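Local coordinates for protein N-deoxyribosyltransferase (PDB 6EVS) that catalyses the transfer of a 2-deoxyribosyl group from one nucleobase to another, a reaction used to synthesise modified nucleosides, at residues I4-P9 with I68-I73; Q24-L29 with N122-Y127; N39-V44 with T53-N58; L98-G103 with H115-D120. All coordinates share one frame; numbering follows the deposited sequence.

Interaction 1 (I4-P9 with I68-I73); sequences IYLASP and ITFGII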
loop_
_atom_site.group_PDB
_atom_site.type_symbol
_atom_site.label_atom_id
_atom_site.label_comp_id
_atom_site.label_asym_id
_atom_site.label_seq_id
_atom_site.Cartn_x
_atom_site.Cartn_y
_atom_site.Cartn_z
ATOM N N ILE A 4 14.637 14.166 -1.174
ATOM C CA ILE A 4 14.795 13.786 0.225
ATOM C C ILE A 4 13.822 14.582 1.077
ATOM O O ILE A 4 13.765 15.813 0.972
ATOM C CB ILE A 4 16.235 14.010 0.714
ATOM C CG1 ILE A 4 17.224 13.126 -0.074
ATOM C CG2 ILE A 4 16.310 13.759 2.225
ATOM C CD1 ILE A 4 18.698 13.300 0.400
ATOM N N TYR A 5 13.056 13.882 1.916
ATOM C CA TYR A 5 12.243 14.542 2.930
ATOM C C TYR A 5 13.038 14.630 4.223
ATOM O O TYR A 5 13.416 13.593 4.777
ATOM C CB TYR A 5 10.952 13.764 3.170
ATOM C CG TYR A 5 9.977 14.463 4.101
ATOM C CD1 TYR A 5 8.982 15.313 3.594
ATOM C CD2 TYR A 5 10.043 14.284 5.485
ATOM C CE1 TYR A 5 8.080 15.975 4.460
ATOM C CE2 TYR A 5 9.154 14.924 6.339
ATOM C CZ TYR A 5 8.184 15.774 5.828
ATOM O OH TYR A 5 7.298 16.370 6.701
ATOM N N LEU A 6 13.232 15.849 4.743
ATOM C CA LEU A 6 14.056 16.026 5.953
ATOM C C LEU A 6 13.126 16.007 7.159
ATOM O O LEU A 6 12.434 16.993 7.441
ATOM C CB LEU A 6 14.855 17.317 5.858
ATOM C CG LEU A 6 15.728 17.699 7.045
ATOM C CD1 LEU A 6 16.675 16.542 7.375
ATOM C CD2 LEU A 6 16.484 18.963 6.695
ATOM N N ALA A 7 13.068 14.870 7.858
ATOM C CA ALA A 7 12.220 14.720 9.042
ATOM C C ALA A 7 13.009 15.096 10.302
ATOM O O ALA A 7 13.903 14.359 10.732
ATOM C CB ALA A 7 11.685 13.294 9.170
ATOM N N SER A 8 12.621 16.199 10.945
ATOM C CA SER A 8 13.302 16.638 12.161
ATOM C C SER A 8 12.459 17.694 12.863
ATOM O O SER A 8 11.753 18.453 12.191
ATOM C CB SER A 8 14.683 17.224 11.851
ATOM O OG SER A 8 15.226 17.882 13.025
ATOM N N PRO A 9 12.514 17.797 14.190
ATOM C CA PRO A 9 11.958 18.982 14.845
ATOM C C PRO A 9 12.765 20.211 14.456
ATOM O O PRO A 9 13.891 20.112 13.969
ATOM C CB PRO A 9 12.095 18.669 16.343
ATOM C CG PRO A 9 13.253 17.708 16.428
ATOM C CD PRO A 9 13.122 16.862 15.154
ATOM N N ILE A 68 13.647 9.294 -0.491
ATOM C CA ILE A 68 14.296 8.911 0.756
ATOM C C ILE A 68 13.810 9.874 1.834
ATOM O O ILE A 68 13.694 11.081 1.586
ATOM C CB ILE A 68 15.833 9.020 0.663
ATOM C CG1 ILE A 68 16.412 8.055 -0.373
ATOM C CG2 ILE A 68 16.498 8.877 2.058
ATOM C CD1 ILE A 68 17.797 8.474 -0.827
ATOM N N THR A 69 13.552 9.356 3.024
ATOM C CA THR A 69 13.300 10.185 4.190
ATOM C C THR A 69 14.536 10.191 5.081
ATOM O O THR A 69 14.973 9.136 5.563
ATOM C CB THR A 69 12.098 9.718 4.992
ATOM O OG1 THR A 69 10.911 9.902 4.208
ATOM C CG2 THR A 69 12.007 10.496 6.392
ATOM N N PHE A 70 15.091 11.382 5.318
ATOM C CA PHE A 70 16.294 11.558 6.134
ATOM C C PHE A 70 15.867 12.182 7.455
ATOM O O PHE A 70 15.371 13.310 7.472
ATOM C CB PHE A 70 17.306 12.443 5.404
ATOM C CG PHE A 70 18.663 12.507 6.069
ATOM C CD1 PHE A 70 19.747 11.815 5.543
ATOM C CD2 PHE A 70 18.856 13.279 7.213
ATOM C CE1 PHE A 70 20.990 11.868 6.161
ATOM C CE2 PHE A 70 20.101 13.333 7.828
ATOM C CZ PHE A 70 21.166 12.631 7.294
ATOM N N GLY A 71 16.045 11.452 8.551
ATOM C CA GLY A 71 15.554 11.871 9.853
ATOM C C GLY A 71 16.697 12.306 10.749
ATOM O O GLY A 71 17.833 11.848 10.593
ATOM N N ILE A 72 16.398 13.206 11.689
ATOM C CA ILE A 72 17.349 13.601 12.725
ATOM C C ILE A 72 16.715 13.295 14.078
ATOM O O ILE A 72 15.648 13.830 14.405
ATOM C CB ILE A 72 17.736 15.085 12.620
ATOM C CG1 ILE A 72 18.337 15.378 11.242
ATOM C CG2 ILE A 72 18.696 15.482 13.778
ATOM C CD1 ILE A 72 18.556 16.858 10.970
ATOM N N ILE A 73 17.329 12.390 14.831
ATOM C CA ILE A 73 16.819 11.995 16.134
ATOM C C ILE A 73 17.940 12.225 17.127
ATOM O O ILE A 73 19.036 11.674 16.962
ATOM C CB ILE A 73 16.347 10.531 16.153
ATOM C CG1 ILE A 73 15.050 10.363 15.353
ATOM C CG2 ILE A 73 16.162 10.048 17.590
ATOM C CD1 ILE A 73 13.819 10.872 16.042
#
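Tyr-5 and Ala-7 of strand 4-7 bond to alternate residues of strand 68-72, and the two strands run parallel. Their axes approach to 4.6 Å and diverge by 23°, the usual sheet twist. They are adjacent strands inside a five-stranded parallel sheet of the Rossmann-like, flavodoxin-type order 2-1-3-4-5. Four backbone bonds join them. Tyr-5 N donates to Ile-68 O and Phe-70 N to Tyr-5 O. Further on, Ala-7 N donates to Phe-70 O and Ile-72 N to Ala-7 O, the last at 2.9 Å.

Ile-4, Leu-6, Ile-68 and Phe-70 share one face; helix 13-28 covers Ile-4, Leu-6 and Phe-70. Ile-4 and Phe-70 lie side by side and point the same way, with Ile-4 CG2 3.6 Å from Phe-70 CB. Leu-6 leans across to the partner strand. Its CG is anti to the backbone N (chi1 178°), and CD1 comes 3.5 Å from Phe-70 O. The same methyl is 3.9 Å from Phe-70 CD2. It also reaches Ile-72 CD1.

The other face carries Tyr-5, Ala-7 and Thr-69, covered by helices 49-65 and 80-91. Here Ala-7 CB meets Thr-69 CG2 at 4.0 Å. The polar ends turn to helix 80-91: Tyr-5 OH bonds Glu-85, and Thr-69 OG1 bonds Ser-89.

Past the strand end, Ser-8 CB and OG both lie against the Ile-72 side chain. Ser-8 OG, anti to its backbone N, donates to Pro-9 O at 2.8 Å, in the carbonyl plane and on a lone pair.

Interaction 2 (Q24-L29 with N122-Y127); sequences QVLRDL and NDVENY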
loop_
_atom_site.group_PDB
_atom_site.type_symbol
_atom_site.label_atom_id
_atom_site.label_comp_id
_atom_site.label_asym_id
_atom_site.label_seq_id
_atom_site.Cartn_x
_atom_site.Cartn_y
_atom_site.Cartn_z
ATOM N N GLN A 24 22.164 22.024 4.331
ATOM C CA GLN A 24 23.377 22.411 3.618
ATOM C C GLN A 24 24.116 21.194 3.076
ATOM O O GLN A 24 24.566 21.189 1.925
ATOM C CB GLN A 24 24.291 23.224 4.542
ATOM C CG GLN A 24 25.752 23.236 4.099
ATOM C CD GLN A 24 26.729 23.325 5.259
ATOM O OE1 GLN A 24 27.585 22.455 5.443
ATOM N NE2 GLN A 24 26.610 24.389 6.047
ATOM N N VAL A 25 24.263 20.150 3.893
ATOM C CA VAL A 25 25.034 18.986 3.460
ATOM C C VAL A 25 24.324 18.278 2.312
ATOM O O VAL A 25 24.933 17.971 1.276
ATOM C CB VAL A 25 25.282 18.033 4.642
ATOM C CG1 VAL A 25 25.742 16.660 4.136
ATOM C CG2 VAL A 25 26.325 18.629 5.592
ATOM N N LEU A 26 23.027 18.010 2.478
ATOM C CA LEU A 26 22.318 17.225 1.472
ATOM C C LEU A 26 22.146 18.009 0.180
ATOM O O LEU A 26 22.186 17.420 -0.906
ATOM C CB LEU A 26 20.958 16.764 2.005
ATOM C CG LEU A 26 21.014 15.848 3.232
ATOM C CD1 LEU A 26 19.635 15.579 3.800
ATOM C CD2 LEU A 26 21.712 14.535 2.896
ATOM N N ARG A 27 21.981 19.334 0.274
ATOM C CA ARG A 27 21.804 20.144 -0.930
ATOM C C ARG A 27 23.126 20.362 -1.655
ATOM O O ARG A 27 23.156 20.418 -2.890
ATOM C CB ARG A 27 21.151 21.482 -0.572
ATOM C CG ARG A 27 19.656 21.362 -0.294
ATOM C CD ARG A 27 18.962 22.726 -0.077
ATOM N NE ARG A 27 17.529 22.519 0.131
ATOM C CZ ARG A 27 16.759 23.241 0.939
ATOM N NH1 ARG A 27 17.275 24.246 1.627
ATOM N NH2 ARG A 27 15.465 22.961 1.039
ATOM N N ASP A 28 24.226 20.487 -0.912
ATOM C CA ASP A 28 25.530 20.595 -1.554
ATOM C C ASP A 28 25.907 19.310 -2.273
ATOM O O ASP A 28 26.757 19.336 -3.169
ATOM C CB ASP A 28 26.619 20.937 -0.532
ATOM C CG ASP A 28 26.483 22.349 0.015
ATOM O OD1 ASP A 28 25.817 23.186 -0.636
ATOM O OD2 ASP A 28 27.055 22.617 1.092
ATOM N N LEU A 29 25.322 18.185 -1.876
ATOM C CA LEU A 29 25.516 16.934 -2.592
ATOM C C LEU A 29 24.664 16.849 -3.856
ATOM O O LEU A 29 24.767 15.859 -4.587
ATOM C CB LEU A 29 25.213 15.755 -1.662
ATOM C CG LEU A 29 26.239 15.507 -0.545
ATOM C CD1 LEU A 29 25.670 14.579 0.523
ATOM C CD2 LEU A 29 27.558 14.958 -1.098
ATOM N N ASN A 122 30.517 13.700 7.661
ATOM C CA ASN A 122 31.407 13.231 6.603
ATOM C C ASN A 122 31.018 11.834 6.125
ATOM O O ASN A 122 31.211 11.503 4.948
ATOM C CB ASN A 122 32.858 13.281 7.079
ATOM C CG ASN A 122 33.358 14.702 7.234
ATOM O OD1 ASN A 122 33.453 15.223 8.345
ATOM N ND2 ASN A 122 33.651 15.351 6.110
ATOM N N ASP A 123 30.438 11.015 7.007
ATOM C CA ASP A 123 29.934 9.714 6.577
ATOM C C ASP A 123 28.759 9.874 5.622
ATOM O O ASP A 123 28.632 9.111 4.659
ATOM C CB ASP A 123 29.523 8.877 7.785
ATOM C CG ASP A 123 30.705 8.444 8.619
ATOM O OD1 ASP A 123 31.838 8.465 8.097
ATOM O OD2 ASP A 123 30.499 8.092 9.797
ATOM N N VAL A 124 27.883 10.848 5.890
ATOM C CA VAL A 124 26.805 11.162 4.956
ATOM C C VAL A 124 27.378 11.683 3.647
ATOM O O VAL A 124 26.857 11.396 2.565
ATOM C CB VAL A 124 25.822 12.182 5.569
ATOM C CG1 VAL A 124 24.725 12.519 4.566
ATOM C CG2 VAL A 124 25.223 11.683 6.875
ATOM N N GLU A 125 28.452 12.469 3.724
ATOM C CA GLU A 125 29.012 13.065 2.518
ATOM C C GLU A 125 29.624 12.019 1.597
ATOM O O GLU A 125 29.667 12.227 0.379
ATOM C CB GLU A 125 30.039 14.134 2.888
ATOM C CG GLU A 125 29.369 15.463 3.203
ATOM C CD GLU A 125 30.125 16.294 4.215
ATOM O OE1 GLU A 125 29.490 17.180 4.823
ATOM O OE2 GLU A 125 31.342 16.073 4.399
ATOM N N ASN A 126 30.074 10.892 2.149
ATOM C CA ASN A 126 30.664 9.818 1.361
ATOM C C ASN A 126 29.684 8.699 1.018
ATOM O O ASN A 126 30.045 7.803 0.251
ATOM C CB ASN A 126 31.868 9.228 2.099
ATOM C CG ASN A 126 33.010 10.218 2.225
ATOM O OD1 ASN A 126 33.230 11.049 1.341
ATOM N ND2 ASN A 126 33.746 10.134 3.330
ATOM N N TYR A 127 28.465 8.729 1.561
ATOM C CA TYR A 127 27.482 7.683 1.297
ATOM C C TYR A 127 27.100 7.642 -0.182
ATOM O O TYR A 127 26.921 8.682 -0.822
ATOM C CB TYR A 127 26.238 7.927 2.152
ATOM C CG TYR A 127 25.205 6.831 2.094
ATOM C CD1 TYR A 127 25.378 5.642 2.801
ATOM C CD2 TYR A 127 24.045 6.986 1.331
ATOM C CE1 TYR A 127 24.416 4.637 2.754
ATOM C CE2 TYR A 127 23.082 5.994 1.286
ATOM C CZ TYR A 127 23.272 4.822 1.992
ATOM O OH TYR A 127 22.307 3.837 1.936
#
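Glu-125 of helix 122-126 lies across Val-25 of helix 24-28, and the two side chains cross at about a right angle. The helix segments run nearly parallel, with axes 10.2 Å apart and inclined by 18°. The contact is plain helix-helix packing.

The Glu-125 side chain can be followed outward. At CB the chain turns so that CG sits beside the backbone N (chi1 -83°). CG then packs on Val-25 CG1 at 3.9 Å. Beyond CG the chain is extended, and CD passes Val-25 CG1 a little farther off. At the tip OE1 rests against both methyls of the valine, 3.6 Å from Val-25 CG2 and 3.8 Å from Val-25 CG1. A carboxylate oxygen lying on methyl groups gains no polar bond from them. The residue is partly exposed, so water could solvate this carboxylate.

Leu-29 closes the end of the contact. It reaches over to the backbone of the other helix, where CD2 stands 3.8 Å from Glu-125 O and CD1 lies near Val-124 O. Deeper in, Leu-26 CD2 meets Val-124 CG1 at 4.0 Å, and these two side chains cross obliquely. Val-25 CG1 adds a looser touch on the same valine methyl.

Both helices lie on one face of the central sheet. Leu-26 and Val-124 each pack on Phe-70 of strand 68-72. Val-124 also covers Phe-118 of strand 116-118, and Leu-26 touches Phe-129 in the C-terminal loop.

Interaction 3 (N39-V44 with T53-N58); sequences NQLPEV and TFVFKN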
loop_
_atom_site.group_PDB
_atom_site.type_symbol
_atom_site.label_atom_id
_atom_site.label_comp_id
_atom_site.label_asym_id
_atom_site.label_seq_id
_atom_site.Cartn_x
_atom_site.Cartn_y
_atom_site.Cartn_z
ATOM N N ASN A 39 8.438 25.519 4.933
ATOM C CA ASN A 39 7.116 25.306 4.359
ATOM C C ASN A 39 6.053 25.433 5.428
ATOM O O ASN A 39 5.132 24.623 5.544
ATOM C CB ASN A 39 7.105 23.954 3.661
ATOM C CG ASN A 39 8.103 23.917 2.542
ATOM O OD1 ASN A 39 9.215 23.389 2.701
ATOM N ND2 ASN A 39 7.740 24.512 1.404
ATOM N N GLN A 40 6.176 26.483 6.236
ATOM C CA GLN A 40 5.196 26.821 7.252
ATOM C C GLN A 40 4.075 27.681 6.682
ATOM O O GLN A 40 3.192 28.111 7.436
ATOM C CB GLN A 40 5.903 27.501 8.442
ATOM C CG GLN A 40 6.890 26.516 9.107
ATOM C CD GLN A 40 7.673 27.087 10.272
ATOM O OE1 GLN A 40 7.143 27.266 11.370
ATOM N NE2 GLN A 40 8.956 27.335 10.051
ATOM N N LEU A 41 4.109 27.933 5.361
ATOM C CA LEU A 41 3.033 28.447 4.514
ATOM C C LEU A 41 2.846 29.945 4.715
ATOM O O LEU A 41 2.590 30.388 5.838
ATOM C CB LEU A 41 1.745 27.661 4.779
ATOM C CG LEU A 41 1.971 26.200 4.355
ATOM C CD1 LEU A 41 0.696 25.363 4.418
ATOM C CD2 LEU A 41 2.564 26.155 2.952
ATOM N N PRO A 42 2.990 30.756 3.644
ATOM C CA PRO A 42 3.073 32.211 3.815
ATOM C C PRO A 42 1.954 33.011 3.145
ATOM O O PRO A 42 2.054 33.338 1.958
ATOM C CB PRO A 42 4.429 32.534 3.175
ATOM C CG PRO A 42 4.658 31.380 2.143
ATOM C CD PRO A 42 3.556 30.352 2.348
ATOM N N GLU A 43 0.891 33.340 3.876
ATOM C CA GLU A 43 0.675 32.839 5.224
ATOM C C GLU A 43 -0.807 32.752 5.532
ATOM O O GLU A 43 -1.441 33.738 5.902
ATOM C CB GLU A 43 1.360 33.712 6.282
ATOM C CG GLU A 43 1.173 33.205 7.719
ATOM C CD GLU A 43 2.077 32.028 8.060
ATOM O OE1 GLU A 43 3.310 32.209 8.082
ATOM O OE2 GLU A 43 1.561 30.912 8.298
ATOM N N VAL A 44 -1.358 31.557 5.340
ATOM C CA VAL A 44 -2.578 31.187 6.031
ATOM C C VAL A 44 -2.378 31.462 7.515
ATOM O O VAL A 44 -1.279 31.269 8.049
ATOM C CB VAL A 44 -2.897 29.704 5.763
ATOM C CG1 VAL A 44 -3.825 29.147 6.817
ATOM C CG2 VAL A 44 -3.492 29.535 4.383
ATOM N N THR A 53 -4.432 21.870 8.420
ATOM C CA THR A 53 -4.751 20.933 7.346
ATOM C C THR A 53 -3.715 21.002 6.238
ATOM O O THR A 53 -3.211 19.964 5.786
ATOM C CB THR A 53 -6.149 21.226 6.808
ATOM O OG1 THR A 53 -7.079 21.216 7.892
ATOM C CG2 THR A 53 -6.557 20.192 5.726
ATOM N N PHE A 54 -3.402 22.215 5.765
ATOM C CA PHE A 54 -2.489 22.338 4.634
ATOM C C PHE A 54 -1.086 21.864 4.994
ATOM O O PHE A 54 -0.410 21.236 4.172
ATOM C CB PHE A 54 -2.456 23.779 4.137
ATOM C CG PHE A 54 -3.673 24.169 3.350
ATOM C CD1 PHE A 54 -4.474 23.200 2.760
ATOM C CD2 PHE A 54 -4.026 25.502 3.211
ATOM C CE1 PHE A 54 -5.616 23.557 2.030
ATOM C CE2 PHE A 54 -5.155 25.860 2.480
ATOM C CZ PHE A 54 -5.948 24.882 1.891
ATOM N N VAL A 55 -0.627 22.167 6.206
ATOM C CA VAL A 55 0.711 21.738 6.600
ATOM C C VAL A 55 0.784 20.218 6.643
ATOM O O VAL A 55 1.713 19.606 6.097
ATOM C CB VAL A 55 1.101 22.365 7.948
ATOM C CG1 VAL A 55 2.309 21.621 8.535
ATOM C CG2 VAL A 55 1.409 23.853 7.781
ATOM N N PHE A 56 -0.183 19.585 7.307
ATOM C CA PHE A 56 -0.233 18.127 7.327
ATOM C C PHE A 56 -0.244 17.561 5.912
ATOM O O PHE A 56 0.574 16.703 5.563
ATOM C CB PHE A 56 -1.467 17.659 8.099
ATOM C CG PHE A 56 -1.576 16.163 8.202
ATOM C CD1 PHE A 56 -0.923 15.466 9.221
ATOM C CD2 PHE A 56 -2.316 15.466 7.294
ATOM C CE1 PHE A 56 -1.030 14.070 9.314
ATOM C CE2 PHE A 56 -2.419 14.055 7.361
ATOM C CZ PHE A 56 -1.761 13.367 8.378
ATOM N N LYS A 57 -1.153 18.064 5.074
ATOM C CA LYS A 57 -1.299 17.519 3.728
ATOM C C LYS A 57 -0.052 17.772 2.902
ATOM O O LYS A 57 0.414 16.883 2.192
ATOM C CB LYS A 57 -2.526 18.121 3.040
ATOM C CG LYS A 57 -3.833 17.605 3.587
ATOM C CD LYS A 57 -5.032 18.249 2.862
ATOM C CE LYS A 57 -6.342 17.614 3.305
ATOM N NZ LYS A 57 -7.395 17.627 2.243
ATOM N N ASN A 58 0.535 18.969 3.018
ATOM C CA ASN A 58 1.717 19.257 2.218
ATOM C C ASN A 58 2.895 18.414 2.672
ATOM O O ASN A 58 3.683 17.933 1.845
ATOM C CB ASN A 58 2.067 20.745 2.300
ATOM C CG ASN A 58 3.069 21.163 1.242
ATOM O OD1 ASN A 58 3.037 20.661 0.111
ATOM N ND2 ASN A 58 3.965 22.075 1.597
HETATM O O HOH W 1 4.098 22.367 4.444
#
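Leu-41 lays its CD1 methyl on helix 53-58, over the start of the Phe-54 side chain and beside Val-55. CD1 is 3.5 Å from Phe-54 CB and 3.8 Å from Val-55 CG2. The Leu-41 and Phe-54 side chains cross at about a right angle. CG of Leu-41 lies beside its own backbone N (chi1 -64°), where it also touches Val-55 CG2. Residues 39-44 belong to the connection from strand 32-34 to helix 49-65, which folds back on that helix.

Val-44 comes in farther along the loop. Its CG2 sits at the edge of the Phe-54 ring, near the ring plane, 4.2 Å from Phe-54 CD2. Phe-54 is therefore touched by the loop at both CB and ring edge.

Between these two segments the polar link runs through a water. It donates to Asn-39 O at 2.7 Å and accepts from Asn-58 ND2 at 2.9 Å. One turn before Phe-54 and Val-55 in the helix, Trp-51 NE1 bonds Gln-40 O directly.

The helix also takes part in the assembly of six chains. The Phe-54 ring meets the ring of Phe-49 from a neighbouring subunit, and Val-55 packs on Leu-108 of another.

Segments 39-44 and 53-58 thus meet by apolar contacts and one water bridge. The apolar contacts are weakly directional, while the bridged amide of Asn-58 fixes the start of the loop.

Interaction 4 (L98-G103 with H115-D120); sequences LFSPTG and HAYFED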
loop_
_atom_site.group_PDB
_atom_site.type_symbol
_atom_site.label_atom_id
_atom_site.label_comp_id
_atom_site.label_asym_id
_atom_site.label_seq_id
_atom_site.Cartn_x
_atom_site.Cartn_y
_atom_site.Cartn_z
ATOM N N LEU A 98 18.962 7.906 8.978
ATOM C CA LEU A 98 18.832 8.533 10.284
ATOM C C LEU A 98 20.184 9.071 10.722
ATOM O O LEU A 98 21.214 8.406 10.562
ATOM C CB LEU A 98 18.276 7.539 11.318
ATOM C CG LEU A 98 17.745 8.113 12.635
ATOM C CD1 LEU A 98 16.423 8.826 12.412
ATOM C CD2 LEU A 98 17.597 7.021 13.689
ATOM N N PHE A 99 20.168 10.287 11.258
ATOM C CA PHE A 99 21.342 10.935 11.809
ATOM C C PHE A 99 21.073 11.225 13.280
ATOM O O PHE A 99 20.046 11.818 13.621
ATOM C CB PHE A 99 21.676 12.230 11.050
ATOM C CG PHE A 99 22.911 12.932 11.570
ATOM C CD1 PHE A 99 22.811 13.892 12.551
ATOM C CD2 PHE A 99 24.169 12.616 11.075
ATOM C CE1 PHE A 99 23.947 14.524 13.047
ATOM C CE2 PHE A 99 25.309 13.249 11.564
ATOM C CZ PHE A 99 25.195 14.203 12.542
ATOM N N SER A 100 21.975 10.800 14.155
ATOM C CA SER A 100 21.776 11.086 15.580
ATOM C C SER A 100 22.906 11.973 16.082
ATOM O O SER A 100 24.068 11.526 16.120
ATOM C CB SER A 100 21.686 9.793 16.404
ATOM O OG SER A 100 21.594 10.052 17.800
ATOM N N PRO A 101 22.628 13.222 16.461
ATOM C CA PRO A 101 23.708 14.101 16.956
ATOM C C PRO A 101 24.317 13.636 18.272
ATOM O O PRO A 101 25.419 14.084 18.617
ATOM C CB PRO A 101 23.010 15.466 17.120
ATOM C CG PRO A 101 21.745 15.375 16.300
ATOM C CD PRO A 101 21.338 13.929 16.348
ATOM N N THR A 102 23.643 12.753 19.010
ATOM C CA THR A 102 24.084 12.342 20.341
ATOM C C THR A 102 24.698 10.953 20.387
ATOM O O THR A 102 25.502 10.681 21.276
ATOM C CB THR A 102 22.903 12.377 21.321
ATOM O OG1 THR A 102 22.099 11.201 21.144
ATOM C CG2 THR A 102 22.040 13.600 21.060
ATOM N N GLY A 103 24.331 10.062 19.469
ATOM C CA GLY A 103 24.799 8.693 19.537
ATOM C C GLY A 103 24.212 7.878 20.666
ATOM O O GLY A 103 24.786 6.850 21.034
ATOM N N HIS A 115 17.356 2.193 7.070
ATOM C CA HIS A 115 18.237 1.540 6.111
ATOM C C HIS A 115 19.689 1.959 6.285
ATOM O O HIS A 115 20.591 1.165 6.013
ATOM C CB HIS A 115 17.793 1.857 4.673
ATOM C CG HIS A 115 18.587 1.121 3.642
ATOM N ND1 HIS A 115 18.497 -0.241 3.469
ATOM C CD2 HIS A 115 19.516 1.554 2.756
ATOM C CE1 HIS A 115 19.319 -0.615 2.500
ATOM N NE2 HIS A 115 19.946 0.456 2.046
ATOM N N ALA A 116 19.931 3.199 6.712
ATOM C CA ALA A 116 21.288 3.679 6.915
ATOM C C ALA A 116 21.310 4.601 8.128
ATOM O O ALA A 116 20.411 5.427 8.315
ATOM C CB ALA A 116 21.820 4.397 5.667
ATOM N N TYR A 117 22.324 4.426 8.966
ATOM C CA TYR A 117 22.460 5.160 10.213
ATOM C C TYR A 117 23.796 5.889 10.215
ATOM O O TYR A 117 24.833 5.291 9.894
ATOM C CB TYR A 117 22.364 4.208 11.411
ATOM C CG TYR A 117 22.641 4.868 12.749
ATOM C CD1 TYR A 117 23.868 4.698 13.398
ATOM C CD2 TYR A 117 21.680 5.668 13.358
ATOM C CE1 TYR A 117 24.120 5.303 14.625
ATOM C CE2 TYR A 117 21.926 6.285 14.581
ATOM C CZ TYR A 117 23.148 6.094 15.210
ATOM O OH TYR A 117 23.409 6.693 16.426
ATOM N N PHE A 118 23.769 7.173 10.591
ATOM C CA PHE A 118 24.936 8.047 10.568
ATOM C C PHE A 118 25.104 8.768 11.901
ATOM O O PHE A 118 24.117 9.167 12.533
ATOM C CB PHE A 118 24.818 9.094 9.448
ATOM C CG PHE A 118 24.621 8.497 8.093
ATOM C CD1 PHE A 118 23.346 8.322 7.575
ATOM C CD2 PHE A 118 25.717 8.071 7.354
ATOM C CE1 PHE A 118 23.167 7.755 6.323
ATOM C CE2 PHE A 118 25.545 7.501 6.108
ATOM C CZ PHE A 118 24.279 7.339 5.602
ATOM N N GLU A 119 26.357 8.951 12.311
ATOM C CA GLU A 119 26.664 9.809 13.447
ATOM C C GLU A 119 27.668 10.902 13.109
ATOM O O GLU A 119 28.051 11.664 14.003
ATOM C CB GLU A 119 27.167 8.973 14.637
ATOM C CG GLU A 119 26.072 8.130 15.303
ATOM C CD GLU A 119 26.565 7.444 16.561
ATOM O OE1 GLU A 119 27.672 7.779 16.988
ATOM O OE2 GLU A 119 25.857 6.578 17.119
ATOM N N ASP A 120 28.081 11.022 11.849
ATOM C CA ASP A 120 28.982 12.091 11.442
ATOM C C ASP A 120 28.584 12.542 10.049
ATOM O O ASP A 120 28.167 11.728 9.217
ATOM C CB ASP A 120 30.444 11.638 11.460
ATOM C CG ASP A 120 31.406 12.735 11.018
ATOM O OD1 ASP A 120 32.587 12.408 10.758
ATOM O OD2 ASP A 120 31.000 13.920 10.939
HETATM O O HOH W 2 26.627 12.592 16.299
#
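Phe-99 and Phe-118 form the tight part of this contact, where strands 98-99 and 116-118 run parallel. Leu-98 N bonds Ala-116 O, Phe-118 N bonds Leu-98 O, and Ser-100 N bonds Phe-118 O. The two phenylalanine side chains cross at about a right angle, with Phe-99 CD2 3.9 Å from Phe-118 CB. Phe-99 CG lies anti to its backbone N (chi1 -179°), and farther out its CE2 comes 3.6 Å from Asp-120 N.

The loop side is more open and more polar. Tyr-117 OH donates to Glu-119 OE2 at 2.5 Å, on the anti side of the carboxylate, and touches Ser-100 CB at 3.5 Å. The same Glu-119 OE2 lies 3.4 Å from Gly-103 CA. A water donates to Ser-100 O at 2.8 Å and to Glu-119 O at 2.9 Å, joining the two loops. Ser-100 OG bonds Ile-73 O and accepts from Gly-103 N in an ST motif.

The pair is the closing step of a beta-alpha-beta unit through helix 108-111. Strand 68-72 flanks strand 96-99 on its other edge. Trp-121 stacks on Phe-99, and helix 121-126 covers Phe-118 through Asp-123 and Val-124.

In the fold
Interactions 1 and 4 belong to one parallel sheet, their centres about 11 Å apart. Strand 68-72 of interaction 1 is bonded to strand 96-99 of interaction 4, so the two together span four of the five strands. Interaction 2 covers one face of that sheet and touches both, its centre about 14 Å from that of interaction 1. It joins early and late parts of the chain, and interactions 3 and 4 fall between its segments. Interaction 3 lies between the segments of interaction 1; its centre is about 28 Å from that of interaction 4. There helix 49-65 meets other subunits. Interaction 4 also reaches one, through His-115, while no other chain touches interactions 1 and 2.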